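Local structure of lipoprotein (Colwellia psychrerythraea, 3O0Y) at residues L112-A117 and Y288-K293; Y35-Q40 and R80-S85; N105-A110 and L598-N603. The protein is a putative lipoprotein of unknown function whose DUF885 family belongs to the peptidase MA clan, consistent with a metallopeptidase-like fold. All coordinates share one frame; numbering follows the deposited sequence.

Contact 1 (L112-A117 and Y288-K293); sequences LTRYFA and YQDAIK
R114 and D290 pair across the space between two helices, their side chains arriving from opposite directions. R114 NH2 donates to D290 OD1 at 2.8 Å, forming a salt bridge whose N-H...O angle of 144° makes it somewhat bent. The aspartate oxygen lies at the edge of the guanidinium group, close to its plane. It is itself met from above the carboxylate plane, the donor standing 39° out of it. The second pairing runs through a water. R114 NH1 donates to this water at 2.9 Å, and the water in turn donates a hydrogen bond to D290 OD2 at 2.7 Å. Direct bond and water bridge together close a ring, so that each terminal nitrogen of R114 is matched, straight or at one remove, to one carboxylate oxygen. D290 OD1 has a further donor in Q294 NE2, one turn further along its own helix; the aspartate therefore receives three hydrogen bonds and its orientation is held from both sides of the contact. Where the R114 chain bends at CG (chi2 60°), its outer half turns across toward the aspartate. Several other polar side chains find partners elsewhere: Y115 OH bonds to W130 O, T113 OG1 to the backbone oxygens of M109 and A110, and Y288 OH to D511 OD2. The area buried between the segments is small, about 60 Å², and R114 and D290 supply all of it. The bridge thus joins the last turn of helix 100-117 to helix 284-296. R114 also rests on S87 of helix 73-92 and on P120, D290 touches E119 in the loop, and I292 packs on P302 and I305 of helix 302-326.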
ATOM      1  N   LEU A 112     -11.315 -13.010   1.500  1.00  9.40           N
ATOM      2  CA  LEU A 112     -10.802 -12.136   0.478  1.00  8.06           C
ATOM      3  C   LEU A 112     -11.859 -11.720  -0.507  1.00  7.78           C
ATOM      4  O   LEU A 112     -11.943 -10.569  -0.911  1.00  7.69           O
ATOM      5  CB  LEU A 112      -9.613 -12.733  -0.274  1.00  8.71           C
ATOM      6  CG  LEU A 112      -8.256 -12.693   0.258  1.00 15.99           C
ATOM      7  CD1 LEU A 112      -7.302 -13.491  -0.639  1.00 12.38           C
ATOM      8  CD2 LEU A 112      -7.865 -11.203   0.367  1.00 13.65           C
ATOM      9  N   THR A 113     -12.762 -12.653  -0.894  1.00  7.84           N
ATOM     10  CA  THR A 113     -13.812 -12.300  -1.820  1.00  8.81           C
ATOM     11  C   THR A 113     -14.783 -11.307  -1.146  1.00  6.21           C
ATOM     12  O   THR A 113     -15.327 -10.370  -1.769  1.00  9.83           O
ATOM     13  CB  THR A 113     -14.497 -13.520  -2.406  1.00  8.82           C
ATOM     14  OG1 THR A 113     -14.900 -14.441  -1.366  1.00  8.32           O
ATOM     15  CG2 THR A 113     -13.574 -14.232  -3.428  1.00 10.10           C
ATOM     16  N   ARG A 114     -15.018 -11.481   0.158  1.00  6.14           N
ATOM     17  CA  ARG A 114     -15.818 -10.479   0.910  1.00  6.98           C
ATOM     18  C   ARG A 114     -15.077  -9.119   1.034  1.00  6.61           C
ATOM     19  O   ARG A 114     -15.687  -8.075   0.927  1.00  7.65           O
ATOM     20  CB  ARG A 114     -16.168 -10.983   2.303  1.00  7.93           C
ATOM     21  CG  ARG A 114     -16.668  -9.966   3.324  1.00  8.31           C
ATOM     22  CD  ARG A 114     -17.949  -9.201   2.963  1.00 11.47           C
ATOM     23  NE  ARG A 114     -18.242  -8.227   4.018  1.00  9.90           N
ATOM     24  CZ  ARG A 114     -17.599  -7.074   4.186  1.00  7.53           C
ATOM     25  NH1 ARG A 114     -16.634  -6.692   3.307  1.00  8.96           N
ATOM     26  NH2 ARG A 114     -17.905  -6.331   5.229  1.00  8.79           N
ATOM     27  N   TYR A 115     -13.770  -9.161   1.177  1.00  6.68           N
ATOM     28  CA  TYR A 115     -12.978  -7.945   1.256  1.00  6.02           C
ATOM     29  C   TYR A 115     -13.120  -7.173  -0.053  1.00  6.57           C
ATOM     30  O   TYR A 115     -13.389  -5.980  -0.036  1.00  8.70           O
ATOM     31  CB  TYR A 115     -11.520  -8.314   1.446  1.00  5.93           C
ATOM     32  CG  TYR A 115     -10.531  -7.191   1.423  1.00  5.26           C
ATOM     33  CD1 TYR A 115     -10.406  -6.337   2.493  1.00  7.37           C
ATOM     34  CD2 TYR A 115      -9.635  -7.030   0.356  1.00  6.85           C
ATOM     35  CE1 TYR A 115      -9.418  -5.384   2.543  1.00  6.73           C
ATOM     36  CE2 TYR A 115      -8.625  -6.078   0.413  1.00  7.58           C
ATOM     37  CZ  TYR A 115      -8.537  -5.248   1.496  1.00  6.99           C
ATOM     38  OH  TYR A 115      -7.553  -4.333   1.582  1.00  8.85           O
ATOM     39  N   PHE A 116     -13.062  -7.839  -1.188  1.00  9.35           N
ATOM     40  CA  PHE A 116     -13.248  -7.156  -2.485  1.00  8.45           C
ATOM     41  C   PHE A 116     -14.699  -6.865  -2.861  1.00 10.34           C
ATOM     42  O   PHE A 116     -14.895  -6.027  -3.674  1.00 11.59           O
ATOM     43  CB  PHE A 116     -12.608  -7.914  -3.572  1.00  8.44           C
ATOM     44  CG  PHE A 116     -11.104  -7.968  -3.476  1.00  7.78           C
ATOM     45  CD1 PHE A 116     -10.354  -6.765  -3.463  1.00  8.02           C
ATOM     46  CD2 PHE A 116     -10.443  -9.173  -3.343  1.00 10.73           C
ATOM     47  CE1 PHE A 116      -8.949  -6.810  -3.283  1.00  9.43           C
ATOM     48  CE2 PHE A 116      -9.093  -9.246  -3.225  1.00 12.53           C
ATOM     49  CZ  PHE A 116      -8.327  -8.054  -3.188  1.00 10.30           C
ATOM     50  N   ALA A 117     -15.667  -7.534  -2.235  1.00  7.68           N
ATOM     51  CA  ALA A 117     -17.069  -7.144  -2.382  1.00  8.55           C
ATOM     52  C   ALA A 117     -17.377  -5.866  -1.631  1.00  9.36           C
ATOM     53  O   ALA A 117     -18.355  -5.195  -1.969  1.00  9.97           O
ATOM     54  CB  ALA A 117     -18.057  -8.294  -1.890  1.00  7.39           C
ATOM     55  N   TYR A 288     -16.718   2.936   9.446  1.00  9.81           N
ATOM     56  CA  TYR A 288     -15.429   2.908  10.122  1.00  8.84           C
ATOM     57  C   TYR A 288     -15.239   1.613  10.864  1.00  6.62           C
ATOM     58  O   TYR A 288     -14.134   1.027  10.815  1.00  7.53           O
ATOM     59  CB  TYR A 288     -15.269   4.129  11.045  1.00  9.69           C
ATOM     60  CG  TYR A 288     -13.853   4.250  11.600  1.00  6.59           C
ATOM     61  CD1 TYR A 288     -12.762   4.349  10.734  1.00  6.87           C
ATOM     62  CD2 TYR A 288     -13.621   4.320  12.981  1.00  8.39           C
ATOM     63  CE1 TYR A 288     -11.467   4.456  11.242  1.00  7.24           C
ATOM     64  CE2 TYR A 288     -12.337   4.480  13.472  1.00  8.23           C
ATOM     65  CZ  TYR A 288     -11.296   4.522  12.619  1.00  7.78           C
ATOM     66  OH  TYR A 288     -10.011   4.660  13.137  1.00  9.52           O
ATOM     67  N   GLN A 289     -16.285   1.104  11.514  1.00  7.60           N
ATOM     68  CA  GLN A 289     -16.150  -0.192  12.204  1.00  8.45           C
ATOM     69  C   GLN A 289     -15.788  -1.338  11.205  1.00  7.36           C
ATOM     70  O   GLN A 289     -14.932  -2.214  11.467  1.00  7.37           O
ATOM     71  CB  GLN A 289     -17.376  -0.542  13.076  1.00  9.91           C
ATOM     72  CG  GLN A 289     -17.088  -1.694  14.076  1.00 16.02           C
ATOM     73  CD  GLN A 289     -16.018  -1.316  15.160  1.00 22.26           C
ATOM     74  OE1 GLN A 289     -14.954  -2.014  15.415  1.00 16.41           O
ATOM     75  NE2 GLN A 289     -16.296  -0.201  15.812  1.00 11.48           N
ATOM     76  N   ASP A 290     -16.358  -1.287  10.036  1.00  7.06           N
ATOM     77  CA  ASP A 290     -15.964  -2.182   8.939  1.00  7.64           C
ATOM     78  C   ASP A 290     -14.532  -1.988   8.460  1.00  8.41           C
ATOM     79  O   ASP A 290     -13.813  -2.965   8.271  1.00  8.76           O
ATOM     80  CB  ASP A 290     -16.942  -2.062   7.746  1.00  7.88           C
ATOM     81  CG  ASP A 290     -16.555  -3.016   6.592  1.00 12.34           C
ATOM     82  OD1 ASP A 290     -16.679  -4.278   6.763  1.00 13.64           O
ATOM     83  OD2 ASP A 290     -15.973  -2.504   5.606  1.00 12.17           O
ATOM     84  N   ALA A 291     -14.102  -0.732   8.374  1.00  8.56           N
ATOM     85  CA  ALA A 291     -12.714  -0.441   8.029  1.00  7.87           C
ATOM     86  C   ALA A 291     -11.759  -0.994   9.054  1.00  8.09           C
ATOM     87  O   ALA A 291     -10.693  -1.547   8.694  1.00  8.78           O
ATOM     88  CB  ALA A 291     -12.496   1.011   7.792  1.00  6.96           C
ATOM     89  N   ILE A 292     -12.106  -0.903  10.315  1.00  6.78           N
ATOM     90  CA  ILE A 292     -11.269  -1.483  11.367  1.00  7.05           C
ATOM     91  C   ILE A 292     -11.149  -2.981  11.203  1.00  8.42           C
ATOM     92  O   ILE A 292     -10.049  -3.542  11.360  1.00  6.44           O
ATOM     93  CB  ILE A 292     -11.857  -1.111  12.794  1.00  6.48           C
ATOM     94  CG1 ILE A 292     -11.716   0.356  13.039  1.00  7.37           C
ATOM     95  CG2 ILE A 292     -11.176  -1.903  13.957  1.00  8.45           C
ATOM     96  CD1 ILE A 292     -12.397   0.845  14.360  1.00  9.56           C
ATOM     97  N   LYS A 293     -12.281  -3.632  10.893  1.00  9.58           N
ATOM     98  CA  LYS A 293     -12.221  -5.092  10.613  1.00  9.36           C
ATOM     99  C   LYS A 293     -11.347  -5.423   9.368  1.00  9.63           C
ATOM    100  O   LYS A 293     -10.457  -6.311   9.421  1.00  9.10           O
ATOM    101  CB  LYS A 293     -13.625  -5.641  10.453  1.00 11.10           C
ATOM    102  CG  LYS A 293     -13.488  -7.161  10.184  1.00 16.69           C
ATOM    103  CD  LYS A 293     -14.625  -8.080  10.522  1.00 32.55           C
ATOM    104  CE  LYS A 293     -14.070  -9.561  10.502  1.00 35.03           C
ATOM    105  NZ  LYS A 293     -12.959  -9.919  11.513  1.00 35.31           N
TER
HETATM  106  O   HOH W   1     -15.636  -3.969   3.352  1.00  9.84           O

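Contact 2 (Y35-Q40 and R80-S85); sequences YLQAKQ and RAELLS
Helix-to-helix packing near the N-terminus of this largely helical fold brings helix 27-44 against helix 73-92, with the two segments running in broadly opposite directions. The backbones come closest at A38 and L83, their CA atoms 6.5 Å apart, a separation that the small alanine side chain permits. Beside this apolar point lies a polar one, Q37 with E82. Q37 NE2 donates to E82 OE2 at 2.9 Å, and the N-H...O angle of 162° makes the bond nearly straight. The amide reaches OE2 on its anti side, a little out of the carboxylate plane, while the two flat groups are turned 52° apart. Both chains are stretched out, each with CG anti to the backbone N (chi1 -178° for Q37), and this extension lets their ends meet across the gap. The stronger partner of E82 OE2 is S41 OG, one turn beyond Q37, so a single carboxylate oxygen joins two successive turns of helix 27-44. Helix 100-117 adds to the apolar layer through F116 on L83, and L460 touches A38. Within that layer L83 reaches across with one branch: its CD2 methyl lies 4.4 Å from A38 CB, and equally far from A38 O.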
ATOM      1  N   TYR A  35     -12.449 -20.215  -6.701  1.00  7.91           N
ATOM      2  CA  TYR A  35     -11.261 -19.374  -6.455  1.00  7.71           C
ATOM      3  C   TYR A  35     -10.720 -18.834  -7.748  1.00  7.33           C
ATOM      4  O   TYR A  35     -10.319 -17.662  -7.856  1.00  7.77           O
ATOM      5  CB  TYR A  35     -10.149 -20.153  -5.786  1.00  8.69           C
ATOM      6  CG  TYR A  35     -10.450 -20.844  -4.427  1.00  7.64           C
ATOM      7  CD1 TYR A  35     -11.501 -20.469  -3.615  1.00  7.39           C
ATOM      8  CD2 TYR A  35      -9.678 -21.892  -4.032  1.00  6.36           C
ATOM      9  CE1 TYR A  35     -11.764 -21.138  -2.457  1.00  5.89           C
ATOM     10  CE2 TYR A  35      -9.900 -22.558  -2.833  1.00  9.62           C
ATOM     11  CZ  TYR A  35     -10.933 -22.169  -2.016  1.00  7.19           C
ATOM     12  OH  TYR A  35     -11.247 -22.849  -0.818  1.00  7.42           O
ATOM     13  N   LEU A  36     -10.768 -19.661  -8.788  1.00  7.72           N
ATOM     14  CA  LEU A  36     -10.446 -19.225 -10.145  1.00  8.68           C
ATOM     15  C   LEU A  36     -11.384 -18.185 -10.684  1.00  8.28           C
ATOM     16  O   LEU A  36     -10.970 -17.171 -11.307  1.00  9.44           O
ATOM     17  CB  LEU A  36     -10.397 -20.430 -11.075  1.00  9.51           C
ATOM     18  CG  LEU A  36      -9.798 -20.112 -12.474  1.00 12.14           C
ATOM     19  CD1 LEU A  36      -8.259 -19.693 -12.405  1.00 14.06           C
ATOM     20  CD2 LEU A  36      -9.967 -21.364 -13.383  1.00 17.67           C
ATOM     21  N   GLN A  37     -12.684 -18.405 -10.458  1.00  8.95           N
ATOM     22  CA  GLN A  37     -13.667 -17.466 -10.909  1.00  8.93           C
ATOM     23  C   GLN A  37     -13.482 -16.070 -10.260  1.00 10.59           C
ATOM     24  O   GLN A  37     -13.635 -15.035 -10.904  1.00  9.82           O
ATOM     25  CB  GLN A  37     -15.047 -17.993 -10.606  1.00 10.01           C
ATOM     26  CG  GLN A  37     -16.140 -17.059 -11.119  1.00 12.07           C
ATOM     27  CD  GLN A  37     -17.558 -17.470 -10.616  1.00 18.92           C
ATOM     28  OE1 GLN A  37     -17.756 -18.572 -10.063  1.00 19.50           O
ATOM     29  NE2 GLN A  37     -18.523 -16.538 -10.742  1.00 18.69           N
ATOM     30  N   ALA A  38     -13.214 -16.054  -8.962  1.00  9.31           N
ATOM     31  CA  ALA A  38     -12.848 -14.819  -8.259  1.00  9.37           C
ATOM     32  C   ALA A  38     -11.637 -14.107  -8.864  1.00  8.62           C
ATOM     33  O   ALA A  38     -11.699 -12.910  -9.136  1.00  8.94           O
ATOM     34  CB  ALA A  38     -12.628 -15.053  -6.722  1.00  8.52           C
ATOM     35  N   LYS A  39     -10.553 -14.853  -9.046  1.00  9.23           N
ATOM     36  CA  LYS A  39      -9.394 -14.264  -9.694  1.00  8.39           C
ATOM     37  C   LYS A  39      -9.736 -13.630 -11.055  1.00  8.94           C
ATOM     38  O   LYS A  39      -9.389 -12.476 -11.305  1.00  9.77           O
ATOM     39  CB  LYS A  39      -8.374 -15.361  -9.870  1.00  8.84           C
ATOM     40  CG  LYS A  39      -7.214 -14.905 -10.739  1.00 11.25           C
ATOM     41  CD  LYS A  39      -6.288 -16.068 -10.925  1.00 18.03           C
ATOM     42  CE  LYS A  39      -6.160 -16.612 -12.210  1.00 24.88           C
ATOM     43  NZ  LYS A  39      -4.834 -17.406 -12.422  1.00 22.27           N
ATOM     44  N   GLN A  40     -10.403 -14.390 -11.927  1.00  8.38           N
ATOM     45  CA  GLN A  40     -10.600 -13.980 -13.321  1.00 10.89           C
ATOM     46  C   GLN A  40     -11.599 -12.824 -13.410  1.00 11.47           C
ATOM     47  O   GLN A  40     -11.396 -11.870 -14.174  1.00 11.23           O
ATOM     48  CB  GLN A  40     -10.978 -15.188 -14.192  1.00 10.60           C
ATOM     49  CG  GLN A  40      -9.837 -16.210 -14.233  1.00 12.43           C
ATOM     50  CD  GLN A  40      -9.984 -17.286 -15.260  1.00 16.30           C
ATOM     51  OE1 GLN A  40     -11.089 -17.715 -15.583  1.00 17.10           O
ATOM     52  NE2 GLN A  40      -8.849 -17.789 -15.732  1.00 16.98           N
ATOM     53  N   ARG A  80     -19.199  -6.211  -7.284  1.00  6.73           N
ATOM     54  CA  ARG A  80     -19.343  -6.514  -5.871  1.00  6.52           C
ATOM     55  C   ARG A  80     -20.327  -7.685  -5.679  1.00  7.66           C
ATOM     56  O   ARG A  80     -20.119  -8.576  -4.847  1.00  7.85           O
ATOM     57  CB  ARG A  80     -19.781  -5.290  -5.083  1.00  8.16           C
ATOM     58  CG  ARG A  80     -18.839  -4.104  -5.200  1.00  7.51           C
ATOM     59  CD  ARG A  80     -19.315  -2.915  -4.426  1.00  6.64           C
ATOM     60  NE  ARG A  80     -18.625  -1.730  -4.761  1.00  8.07           N
ATOM     61  CZ  ARG A  80     -18.651  -0.586  -4.059  1.00 10.13           C
ATOM     62  NH1 ARG A  80     -19.369  -0.451  -2.936  1.00  9.27           N
ATOM     63  NH2 ARG A  80     -18.069   0.478  -4.609  1.00 10.69           N
ATOM     64  N   ALA A  81     -21.444  -7.640  -6.388  1.00  7.79           N
ATOM     65  CA  ALA A  81     -22.432  -8.713  -6.249  1.00  8.71           C
ATOM     66  C   ALA A  81     -21.878 -10.071  -6.604  1.00  9.79           C
ATOM     67  O   ALA A  81     -22.125 -11.021  -5.879  1.00 10.57           O
ATOM     68  CB  ALA A  81     -23.673  -8.422  -7.088  1.00  8.70           C
ATOM     69  N   GLU A  82     -21.075 -10.136  -7.663  1.00  9.74           N
ATOM     70  CA  GLU A  82     -20.418 -11.367  -8.040  1.00 10.43           C
ATOM     71  C   GLU A  82     -19.443 -11.883  -7.004  1.00  9.72           C
ATOM     72  O   GLU A  82     -19.477 -13.063  -6.614  1.00  9.39           O
ATOM     73  CB  GLU A  82     -19.676 -11.230  -9.350  1.00 12.30           C
ATOM     74  CG  GLU A  82     -18.989 -12.593  -9.744  1.00 16.53           C
ATOM     75  CD  GLU A  82     -18.410 -12.638 -11.135  1.00 22.15           C
ATOM     76  OE1 GLU A  82     -18.396 -11.589 -11.859  1.00 21.80           O
ATOM     77  OE2 GLU A  82     -18.005 -13.759 -11.504  1.00 19.38           O
ATOM     78  N   LEU A  83     -18.601 -10.987  -6.502  1.00  8.72           N
ATOM     79  CA  LEU A  83     -17.641 -11.415  -5.497  1.00  7.51           C
ATOM     80  C   LEU A  83     -18.356 -11.819  -4.210  1.00  8.55           C
ATOM     81  O   LEU A  83     -17.940 -12.719  -3.544  1.00  7.21           O
ATOM     82  CB  LEU A  83     -16.618 -10.316  -5.222  1.00  7.60           C
ATOM     83  CG  LEU A  83     -15.716 -10.082  -6.434  1.00 13.62           C
ATOM     84  CD1 LEU A  83     -15.107  -8.672  -6.254  1.00 16.78           C
ATOM     85  CD2 LEU A  83     -14.669 -11.159  -6.466  1.00 12.84           C
ATOM     86  N   LEU A  84     -19.386 -11.111  -3.815  1.00  8.29           N
ATOM     87  CA  LEU A  84     -20.134 -11.462  -2.586  1.00  9.31           C
ATOM     88  C   LEU A  84     -20.821 -12.853  -2.755  1.00  9.92           C
ATOM     89  O   LEU A  84     -20.798 -13.695  -1.876  1.00  9.78           O
ATOM     90  CB  LEU A  84     -21.170 -10.352  -2.285  1.00  9.81           C
ATOM     91  CG  LEU A  84     -21.818 -10.519  -0.914  1.00 11.81           C
ATOM     92  CD1 LEU A  84     -20.739 -10.525   0.214  1.00 15.51           C
ATOM     93  CD2 LEU A  84     -22.851  -9.405  -0.651  1.00 14.38           C
ATOM     94  N   SER A  85     -21.376 -13.107  -3.925  1.00  9.47           N
ATOM     95  CA  SER A  85     -21.981 -14.413  -4.241  1.00 11.78           C
ATOM     96  C   SER A  85     -20.945 -15.520  -4.143  1.00  9.99           C
ATOM     97  O   SER A  85     -21.178 -16.526  -3.519  1.00 10.44           O
ATOM     98  CB  SER A  85     -22.550 -14.410  -5.644  1.00 12.97           C
ATOM     99  OG  SER A  85     -23.716 -13.589  -5.537  1.00 23.77           O
TER

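Contact 3 (N105-A110 and L598-N603); sequences NQQVMA and LSRNVN
R600 holds Q107 end-on, both terminal nitrogens of its guanidinium group donating to the one amide oxygen. R600 NH1 lies 2.9 Å from Q107 OE1, with an N-H...O angle of 150°. The partner bond, from R600 NH2 to Q107 OE1, measures 3.0 Å and is similarly bent. OE1 sits almost exactly in the guanidinium plane, at the edge between the two nitrogens, but the amide is turned well away from that plane. The donors consequently use the oxygen differently: NH2 approaches in the carbonyl plane on a lone pair, whereas NH1 stands 49° above that plane. R600 NH1 has another and stronger partner, N104 OD1, on the same helix as Q107 and almost one turn before it. N104 in turn donates from ND2 to N601 OD1, so its amide serves two consecutive residues of helix 595-608. The backbones stay far apart, 11.5 Å between the CA atoms of Q107 and R600, and long side chains cover the gap. Q107 is extended, while R600 is bent near its end (chi3 -53°), which brings the guanidinium edge round to the amide. Other surfaces of each helix do the packing: V108 touches Y466, M109 meets L460, and on the partner helix L598 and S599 lie on L566 of helix 555-574. The two segments bury only about 77 Å² between them. Within this contact the acceptor offered to the arginine is a neutral amide, and N104 adds another, so the link between the N-terminal region and the C-terminal helix is a directional, hydrogen-bonded one; the partners found here are amide oxygens, whose dipoles would be expected to stabilise the arginine's charge.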
ATOM      1  N   ASN A 105      -7.494 -22.368   3.007  1.00  8.70           N
ATOM      2  CA  ASN A 105      -7.844 -21.791   1.714  1.00  8.09           C
ATOM      3  C   ASN A 105      -9.306 -21.358   1.683  1.00  7.95           C
ATOM      4  O   ASN A 105      -9.600 -20.297   1.182  1.00  6.84           O
ATOM      5  CB  ASN A 105      -7.590 -22.756   0.564  1.00  8.01           C
ATOM      6  CG  ASN A 105      -6.117 -22.911   0.204  1.00 10.03           C
ATOM      7  OD1 ASN A 105      -5.326 -22.055   0.493  1.00 10.31           O
ATOM      8  ND2 ASN A 105      -5.784 -24.004  -0.532  1.00  9.95           N
ATOM      9  N   GLN A 106     -10.208 -22.189   2.212  1.00  8.30           N
ATOM     10  CA  GLN A 106     -11.618 -21.845   2.228  1.00  7.26           C
ATOM     11  C   GLN A 106     -11.868 -20.609   3.026  1.00  6.98           C
ATOM     12  O   GLN A 106     -12.602 -19.722   2.588  1.00  9.53           O
ATOM     13  CB  GLN A 106     -12.464 -23.009   2.789  1.00  7.80           C
ATOM     14  CG  GLN A 106     -13.945 -22.683   2.780  1.00 11.56           C
ATOM     15  CD  GLN A 106     -14.764 -23.902   3.241  1.00 15.14           C
ATOM     16  OE1 GLN A 106     -14.247 -24.754   3.976  1.00 16.63           O
ATOM     17  NE2 GLN A 106     -15.937 -24.063   2.699  1.00 11.54           N
ATOM     18  N   GLN A 107     -11.331 -20.571   4.234  1.00  8.72           N
ATOM     19  CA  GLN A 107     -11.551 -19.421   5.120  1.00  9.53           C
ATOM     20  C   GLN A 107     -10.935 -18.158   4.563  1.00  8.85           C
ATOM     21  O   GLN A 107     -11.614 -17.089   4.503  1.00 10.75           O
ATOM     22  CB  GLN A 107     -11.013 -19.697   6.501  1.00 10.57           C
ATOM     23  CG  GLN A 107     -11.238 -18.529   7.458  1.00 17.50           C
ATOM     24  CD  GLN A 107     -10.978 -18.915   8.942  1.00 24.90           C
ATOM     25  OE1 GLN A 107     -10.875 -20.102   9.240  1.00 25.85           O
ATOM     26  NE2 GLN A 107     -10.942 -17.911   9.862  1.00 23.13           N
ATOM     27  N   VAL A 108      -9.698 -18.237   4.090  1.00  8.02           N
ATOM     28  CA  VAL A 108      -9.045 -17.078   3.511  1.00  7.15           C
ATOM     29  C   VAL A 108      -9.752 -16.626   2.235  1.00  8.16           C
ATOM     30  O   VAL A 108     -10.009 -15.448   2.023  1.00  8.02           O
ATOM     31  CB  VAL A 108      -7.573 -17.308   3.229  1.00  7.84           C
ATOM     32  CG1 VAL A 108      -6.962 -16.107   2.480  1.00  8.04           C
ATOM     33  CG2 VAL A 108      -6.892 -17.621   4.571  1.00  8.39           C
ATOM     34  N   MET A 109     -10.074 -17.551   1.338  1.00  7.78           N
ATOM     35  CA  MET A 109     -10.684 -17.106   0.125  1.00  6.52           C
ATOM     36  C   MET A 109     -12.122 -16.554   0.308  1.00  7.84           C
ATOM     37  O   MET A 109     -12.503 -15.663  -0.437  1.00 10.53           O
ATOM     38  CB  MET A 109     -10.669 -18.196  -0.943  1.00  8.10           C
ATOM     39  CG  MET A 109      -9.292 -18.473  -1.470  1.00  8.91           C
ATOM     40  SD  MET A 109      -8.508 -17.164  -2.453  1.00  3.51           S
ATOM     41  CE  MET A 109      -9.768 -17.011  -3.786  1.00 12.87           C
ATOM     42  N   ALA A 110     -12.897 -17.103   1.237  1.00  8.49           N
ATOM     43  CA  ALA A 110     -14.231 -16.491   1.594  1.00  8.49           C
ATOM     44  C   ALA A 110     -13.990 -15.060   2.105  1.00  8.93           C
ATOM     45  O   ALA A 110     -14.706 -14.120   1.753  1.00  9.13           O
ATOM     46  CB  ALA A 110     -15.013 -17.351   2.648  1.00 10.15           C
ATOM     47  N   LEU A 598      -3.361 -16.846  10.893  1.00  7.49           N
ATOM     48  CA  LEU A 598      -1.981 -16.840  11.402  1.00  7.03           C
ATOM     49  C   LEU A 598      -1.967 -17.521  12.804  1.00  7.33           C
ATOM     50  O   LEU A 598      -1.109 -18.357  13.060  1.00  8.25           O
ATOM     51  CB  LEU A 598      -1.454 -15.404  11.485  1.00  7.44           C
ATOM     52  CG  LEU A 598      -0.005 -15.281  12.028  1.00  8.89           C
ATOM     53  CD1 LEU A 598       0.996 -16.102  11.204  1.00  9.51           C
ATOM     54  CD2 LEU A 598       0.395 -13.783  12.071  1.00  9.59           C
ATOM     55  N   SER A 599      -2.957 -17.229  13.662  1.00  7.61           N
ATOM     56  CA  SER A 599      -2.930 -17.825  15.041  1.00  8.53           C
ATOM     57  C   SER A 599      -3.117 -19.353  14.926  1.00  7.14           C
ATOM     58  O   SER A 599      -2.487 -20.101  15.661  1.00  7.58           O
ATOM     59  CB  SER A 599      -3.985 -17.274  16.014  1.00 11.76           C
ATOM     60  OG  SER A 599      -3.905 -15.832  16.002  1.00 16.23           O
ATOM     61  N   ARG A 600      -4.041 -19.764  14.064  1.00  9.37           N
ATOM     62  CA  ARG A 600      -4.279 -21.205  13.846  1.00  9.06           C
ATOM     63  C   ARG A 600      -3.020 -21.917  13.371  1.00  9.03           C
ATOM     64  O   ARG A 600      -2.720 -23.036  13.832  1.00  9.22           O
ATOM     65  CB  ARG A 600      -5.407 -21.441  12.824  1.00  9.69           C
ATOM     66  CG  ARG A 600      -5.504 -22.909  12.467  1.00 14.89           C
ATOM     67  CD  ARG A 600      -6.585 -23.146  11.401  1.00 23.10           C
ATOM     68  NE  ARG A 600      -7.800 -22.536  11.887  1.00 22.98           N
ATOM     69  CZ  ARG A 600      -8.658 -21.840  11.158  1.00 28.42           C
ATOM     70  NH1 ARG A 600      -8.477 -21.640   9.849  1.00 25.31           N
ATOM     71  NH2 ARG A 600      -9.731 -21.350  11.757  1.00 28.07           N
ATOM     72  N   ASN A 601      -2.270 -21.276  12.457  1.00  7.69           N
ATOM     73  CA  ASN A 601      -1.018 -21.891  11.954  1.00  7.39           C
ATOM     74  C   ASN A 601       0.080 -21.962  13.016  1.00  5.56           C
ATOM     75  O   ASN A 601       0.804 -22.975  13.140  1.00  7.79           O
ATOM     76  CB  ASN A 601      -0.506 -21.175  10.685  1.00  6.11           C
ATOM     77  CG  ASN A 601      -1.403 -21.446   9.493  1.00 10.34           C
ATOM     78  OD1 ASN A 601      -2.133 -22.458   9.494  1.00 10.65           O
ATOM     79  ND2 ASN A 601      -1.299 -20.619   8.426  1.00  7.49           N
ATOM     80  N   VAL A 602       0.179 -20.901  13.817  1.00  6.81           N
ATOM     81  CA  VAL A 602       1.148 -20.912  14.939  1.00  5.92           C
ATOM     82  C   VAL A 602       0.794 -22.013  15.887  1.00  6.23           C
ATOM     83  O   VAL A 602       1.629 -22.780  16.326  1.00  6.71           O
ATOM     84  CB  VAL A 602       1.217 -19.518  15.648  1.00  5.25           C
ATOM     85  CG1 VAL A 602       1.987 -19.597  17.015  1.00  6.73           C
ATOM     86  CG2 VAL A 602       1.917 -18.501  14.689  1.00  6.18           C
ATOM     87  N   ASN A 603      -0.491 -22.125  16.202  1.00  6.83           N
ATOM     88  CA  ASN A 603      -0.960 -23.174  17.122  1.00  7.99           C
ATOM     89  C   ASN A 603      -0.749 -24.603  16.597  1.00  8.97           C
ATOM     90  O   ASN A 603      -0.309 -25.503  17.371  1.00  9.96           O
ATOM     91  CB  ASN A 603      -2.414 -22.966  17.470  1.00  7.97           C
ATOM     92  CG  ASN A 603      -2.628 -21.869  18.476  1.00  9.59           C
ATOM     93  OD1 ASN A 603      -1.744 -21.517  19.256  1.00 13.49           O
ATOM     94  ND2 ASN A 603      -3.862 -21.367  18.502  1.00 21.44           N
TER

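How the contacts relate
Helix 100-117 is common ground: contacts 1 and 3 use successive segments of it, and in contact 2 its side chains border the packed pair. Contact 2 is the partly buried one, and the only one of the three with apolar side chains meeting across it, between two early helices. Contacts 1 and 3 are surface links made by one pair of polar side chains each, an arginine with an aspartate or a glutamine, reaching helices 284-296 and 595-608, much later in the chain. A water bridges the pair in contact 1, whereas in contact 3 both bonds are direct. T113 against A38 joins contacts 1 and 2, and Y35 against Q106 and M109 joins 2 and 3.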